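Local coordinates for PrgB (Enterococcus faecalis, PDB 6EVU), which promotes cell aggregation, biofilm formation and conjugation by binding and compacting DNA, and is represented here by its adhesin domain, at residues E91-S96 and T156-T161; A119-R124 and K189-A194. One frame throughout, in Å; residues are numbered along the deposited sequence. Where two conformers were deposited one is given.

Interaction 1 (E91-S96 and T156-T161); sequences EANLGS and TAFIGT
The ring of Phe158 reaches from strand 157-160 to the short 3-10 turn 92-94, where Asn93 and Leu94 receive it in the beta-rich adhesin domain of this antigen I/II family protein. The fully buried part is apolar. Leu94 sets its CD2 methyl obliquely against the ring, 3.5 Å from CE1 of Phe158 and almost as close to CD1. Phe158 carries CG beside its own backbone N and anti to the carbonyl carbon (chi1 -65°), and from there the ring extends with its CZ end foremost into the turn. Its other surroundings in the core include Trp301, whose ring stacks with it, and Ile68 and Leu72 of helix 68-72; Leu94 also packs on Val148.

On the Asn93 side the contact is partly exposed, and there only the amide end stands off, with ND2 4.1 Å from CE2 of Phe158. The rest of Asn93 stays close: its side chain crosses that of Phe158 at about a right angle, with CB 3.7 Å from CZ of Phe158. The turn is braced from within by a backbone hydrogen bond of 2.7 Å from N of Leu94 to O of Glu91. At the leading edge of the aromatic ring, near its plane, the backbone O of Asn93 lies 3.4 Å from CZ of Phe158.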
loop_
_atom_site.group_PDB
_atom_site.type_symbol
_atom_site.label_atom_id
_atom_site.label_comp_id
_atom_site.label_asym_id
_atom_site.label_seq_id
_atom_site.Cartn_x
_atom_site.Cartn_y
_atom_site.Cartn_z
ATOM N N GLU A 91 -10.458 15.165 4.128
ATOM C CA GLU A 91 -10.647 14.851 2.719
ATOM C C GLU A 91 -11.473 13.568 2.691
ATOM O O GLU A 91 -11.202 12.632 3.451
ATOM C CB GLU A 91 -9.289 14.747 1.977
ATOM C CG GLU A 91 -9.095 13.588 0.958
ATOM C CD GLU A 91 -9.930 13.711 -0.323
ATOM O OE1 GLU A 91 -10.074 14.831 -0.899
ATOM O OE2 GLU A 91 -10.437 12.659 -0.753
ATOM N N ALA A 92 -12.510 13.538 1.855
ATOM C CA ALA A 92 -13.442 12.411 1.875
ATOM C C ALA A 92 -12.731 11.074 1.703
ATOM O O ALA A 92 -13.158 10.063 2.288
ATOM C CB ALA A 92 -14.511 12.589 0.789
ATOM N N ASN A 93 -11.631 11.044 0.934
ATOM C CA ASN A 93 -10.947 9.771 0.803
ATOM C C ASN A 93 -10.338 9.293 2.139
ATOM O O ASN A 93 -10.005 8.114 2.223
ATOM C CB ASN A 93 -9.864 9.870 -0.318
ATOM C CG ASN A 93 -10.413 9.544 -1.758
ATOM O OD1 ASN A 93 -11.605 9.468 -1.990
ATOM N ND2 ASN A 93 -9.501 9.342 -2.716
ATOM N N LEU A 94 -10.211 10.152 3.182
ATOM C CA LEU A 94 -9.600 9.765 4.462
ATOM C C LEU A 94 -10.589 9.179 5.447
ATOM O O LEU A 94 -10.190 8.780 6.545
ATOM C CB LEU A 94 -8.952 10.955 5.149
ATOM C CG LEU A 94 -7.714 11.579 4.493
ATOM C CD1 LEU A 94 -7.306 12.744 5.346
ATOM C CD2 LEU A 94 -6.591 10.574 4.366
ATOM N N GLY A 95 -11.863 9.176 5.098
ATOM C CA GLY A 95 -12.917 8.817 6.030
ATOM C C GLY A 95 -13.364 10.008 6.855
ATOM O O GLY A 95 -12.729 11.064 6.878
ATOM N N SER A 96 -14.500 9.834 7.555
ATOM C CA SER A 96 -15.122 10.979 8.221
ATOM C C SER A 96 -14.306 11.520 9.394
ATOM O O SER A 96 -14.590 12.633 9.846
ATOM C CB SER A 96 -16.551 10.634 8.694
ATOM O OG SER A 96 -16.507 9.490 9.523
ATOM N N THR A 156 -5.828 3.655 6.017
ATOM C CA THR A 156 -4.377 3.563 6.212
ATOM C C THR A 156 -3.555 4.788 5.757
ATOM O O THR A 156 -3.314 5.676 6.560
ATOM C CB THR A 156 -3.854 2.259 5.545
ATOM O OG1 THR A 156 -4.892 1.242 5.719
ATOM C CG2 THR A 156 -2.572 1.721 6.182
ATOM N N ALA A 157 -3.088 4.822 4.529
ATOM C CA ALA A 157 -2.098 5.830 4.147
ATOM C C ALA A 157 -2.279 6.285 2.709
ATOM O O ALA A 157 -2.550 5.475 1.824
ATOM C CB ALA A 157 -0.680 5.292 4.288
ATOM N N PHE A 158 -2.009 7.565 2.463
ATOM C CA PHE A 158 -1.821 8.086 1.109
ATOM C C PHE A 158 -0.421 8.638 1.052
ATOM O O PHE A 158 -0.032 9.386 1.947
ATOM C CB PHE A 158 -2.833 9.195 0.797
ATOM C CG PHE A 158 -4.276 8.724 0.759
ATOM C CD1 PHE A 158 -4.954 8.498 1.948
ATOM C CD2 PHE A 158 -4.965 8.539 -0.464
ATOM C CE1 PHE A 158 -6.337 8.083 1.931
ATOM C CE2 PHE A 158 -6.324 8.083 -0.478
ATOM C CZ PHE A 158 -6.980 7.867 0.706
ATOM N N ILE A 159 0.365 8.243 0.046
ATOM C CA ILE A 159 1.783 8.609 0.029
ATOM C C ILE A 159 2.144 9.124 -1.351
ATOM O O ILE A 159 1.779 8.528 -2.377
ATOM C CB ILE A 159 2.659 7.391 0.447
ATOM C CG1 ILE A 159 2.428 7.109 1.978
ATOM C CG2 ILE A 159 4.201 7.616 0.117
ATOM C CD1 ILE A 159 3.066 5.908 2.517
ATOM N N GLY A 160 2.955 10.189 -1.397
ATOM C CA GLY A 160 3.351 10.653 -2.723
ATOM C C GLY A 160 4.293 11.837 -2.633
ATOM O O GLY A 160 4.516 12.395 -1.552
ATOM N N THR A 161 4.811 12.233 -3.800
ATOM C CA THR A 161 5.678 13.409 -3.907
ATOM C C THR A 161 5.726 13.836 -5.376
ATOM O O THR A 161 5.096 13.237 -6.235
ATOM C CB THR A 161 7.072 13.113 -3.332
ATOM O OG1 THR A 161 7.800 14.372 -3.260
ATOM C CG2 THR A 161 7.852 12.184 -4.255
#

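Interaction 2 (A119-R124 and K189-A194); sequences ASYLGR and KDSPFA
Tyr121 meets both Ser191 and Phe193, so a single side chain joins the tip of a beta hairpin to the start of strand 193-197 and the loop before it. The hairpin reverses through a type I' turn from Tyr121 to Arg124. The aromatic part is a T-shaped stack: Phe193 presents its edge to the face of Tyr121, planes at 87° and ring centroids 5.2 Å apart. CE1 of Phe193 stands 3.5 Å from CD1 of Tyr121, offset toward the rim of the tyrosine ring. The opposite face of that ring carries CG of Leu122, its own neighbour in sequence, over the centre.

The polar part lies at the far end of the phenol. A chi1 of 169° turns CG of Tyr121 away from the backbone N and carries the phenol across to Ser191, where OH donates a 2.6 Å hydrogen bond to the carbonyl O of Ser191, at a C=O...donor angle of 135°. The same OH is also hydrogen-bonded to the backbone N of Asp188. Leu122 adds a slight apolar contact, its CD1 4.3 Å from CB of Ser191.

Gripped at its hydroxyl by two backbone groups and packed on both faces, the phenol is probably fixed in rotation as well as in position.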
loop_
_atom_site.group_PDB
_atom_site.type_symbol
_atom_site.label_atom_id
_atom_site.label_comp_id
_atom_site.label_asym_id
_atom_site.label_seq_id
_atom_site.Cartn_x
_atom_site.Cartn_y
_atom_site.Cartn_z
ATOM N N ALA A 119 -9.871 -5.674 16.716
ATOM C CA ALA A 119 -9.346 -6.685 15.815
ATOM C C ALA A 119 -9.136 -7.976 16.595
ATOM O O ALA A 119 -9.411 -8.054 17.801
ATOM C CB ALA A 119 -8.064 -6.174 15.167
ATOM N N SER A 120 -8.712 -9.029 15.900
ATOM C CA SER A 120 -8.543 -10.306 16.590
ATOM C C SER A 120 -7.613 -11.224 15.827
ATOM O O SER A 120 -7.388 -11.071 14.628
ATOM C CB SER A 120 -9.860 -11.050 16.809
ATOM O OG SER A 120 -10.585 -11.240 15.596
ATOM N N TYR A 121 -7.128 -12.225 16.545
ATOM C CA TYR A 121 -6.348 -13.285 15.910
ATOM C C TYR A 121 -6.662 -14.528 16.706
ATOM O O TYR A 121 -6.323 -14.590 17.892
ATOM C CB TYR A 121 -4.859 -13.009 15.906
ATOM C CG TYR A 121 -4.056 -14.218 15.496
ATOM C CD1 TYR A 121 -4.065 -14.665 14.176
ATOM C CD2 TYR A 121 -3.304 -14.926 16.427
ATOM C CE1 TYR A 121 -3.296 -15.768 13.782
ATOM C CE2 TYR A 121 -2.566 -16.057 16.056
ATOM C CZ TYR A 121 -2.593 -16.481 14.743
ATOM O OH TYR A 121 -1.870 -17.572 14.363
ATOM N N LEU A 122 -7.331 -15.478 16.060
ATOM C CA LEU A 122 -7.810 -16.673 16.717
ATOM C C LEU A 122 -8.527 -16.330 18.029
ATOM O O LEU A 122 -8.241 -16.892 19.086
ATOM C CB LEU A 122 -6.665 -17.653 16.970
ATOM C CG LEU A 122 -5.746 -18.096 15.830
ATOM C CD1 LEU A 122 -4.552 -18.871 16.351
ATOM C CD2 LEU A 122 -6.528 -18.952 14.886
ATOM N N GLY A 123 -9.435 -15.360 17.973
ATOM C CA GLY A 123 -10.170 -14.972 19.165
ATOM C C GLY A 123 -9.424 -14.148 20.211
ATOM O O GLY A 123 -10.044 -13.773 21.216
ATOM N N ARG A 124 -8.121 -13.868 20.036
ATOM C CA ARG A 124 -7.405 -12.934 20.914
ATOM C C ARG A 124 -7.655 -11.525 20.412
ATOM O O ARG A 124 -7.440 -11.254 19.230
ATOM C CB ARG A 124 -5.902 -13.210 20.932
ATOM C CG ARG A 124 -5.621 -14.614 21.397
ATOM C CD ARG A 124 -4.271 -15.088 20.869
ATOM N NE ARG A 124 -3.174 -14.233 21.310
ATOM C CZ ARG A 124 -1.907 -14.444 20.969
ATOM N NH1 ARG A 124 -1.615 -15.481 20.195
ATOM N NH2 ARG A 124 -0.939 -13.621 21.381
ATOM N N LYS A 189 2.322 -21.311 14.760
ATOM C CA LYS A 189 3.050 -22.030 13.713
ATOM C C LYS A 189 2.179 -22.353 12.502
ATOM O O LYS A 189 2.561 -22.070 11.358
ATOM C CB LYS A 189 3.641 -23.313 14.291
ATOM C CG LYS A 189 4.105 -24.297 13.234
ATOM C CD LYS A 189 4.944 -25.417 13.847
ATOM C CE LYS A 189 5.013 -26.615 12.908
ATOM N NZ LYS A 189 5.437 -26.223 11.528
ATOM N N ASP A 190 1.003 -22.930 12.723
ATOM C CA ASP A 190 0.211 -23.399 11.595
ATOM C C ASP A 190 -0.938 -22.461 11.252
ATOM O O ASP A 190 -1.839 -22.835 10.508
ATOM C CB ASP A 190 -0.279 -24.832 11.849
ATOM C CG ASP A 190 0.862 -25.865 11.724
ATOM O OD1 ASP A 190 1.573 -25.843 10.688
ATOM O OD2 ASP A 190 1.067 -26.679 12.660
ATOM N N SER A 191 -0.870 -21.204 11.684
ATOM C CA SER A 191 -1.951 -20.252 11.436
ATOM C C SER A 191 -1.337 -18.904 11.094
ATOM O O SER A 191 -1.479 -17.923 11.838
ATOM C CB SER A 191 -2.882 -20.176 12.645
ATOM O OG SER A 191 -3.457 -21.473 12.902
ATOM N N PRO A 192 -0.645 -18.821 9.948
ATOM C CA PRO A 192 -0.014 -17.565 9.543
ATOM C C PRO A 192 -1.018 -16.437 9.377
ATOM O O PRO A 192 -2.215 -16.650 9.180
ATOM C CB PRO A 192 0.639 -17.916 8.200
ATOM C CG PRO A 192 -0.140 -19.098 7.675
ATOM C CD PRO A 192 -0.525 -19.870 8.914
ATOM N N PHE A 193 -0.503 -15.220 9.512
ATOM C CA PHE A 193 -1.258 -14.023 9.148
ATOM C C PHE A 193 -1.435 -13.986 7.645
ATOM O O PHE A 193 -0.503 -14.298 6.887
ATOM C CB PHE A 193 -0.495 -12.756 9.533
ATOM C CG PHE A 193 -0.440 -12.472 10.987
ATOM C CD1 PHE A 193 -1.304 -13.078 11.895
ATOM C CD2 PHE A 193 0.499 -11.576 11.467
ATOM C CE1 PHE A 193 -1.232 -12.740 13.266
ATOM C CE2 PHE A 193 0.550 -11.249 12.818
ATOM C CZ PHE A 193 -0.264 -11.815 13.704
ATOM N N ALA A 194 -2.611 -13.567 7.206
ATOM C CA ALA A 194 -2.843 -13.315 5.795
ATOM C C ALA A 194 -3.365 -11.893 5.623
ATOM O O ALA A 194 -4.292 -11.459 6.326
ATOM C CB ALA A 194 -3.812 -14.348 5.193
#

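Overall arrangement
The two contacts lie about 28 Å apart between centres and about 12 Å between nearest atoms, so they do not meet directly. Along the chain they interleave: 91-96, 119-124, 156-161, then 189-194. Interaction 1 sits nearer the middle of the domain and packs the loop between strands 88-89 and 99-104 on strand 157-160 of the six-stranded sheet. Interaction 2 lies farther out and joins a hairpin tip of the nine-stranded sheet to the start of strand 193-197 in the three-stranded one. Strand 124-137 borders a segment of each: Tyr133 packs on segment 156-161, on residues outside the contact itself, and Ile126 on Ala119 and Tyr121. The adhesin domain is thus held together at separate places.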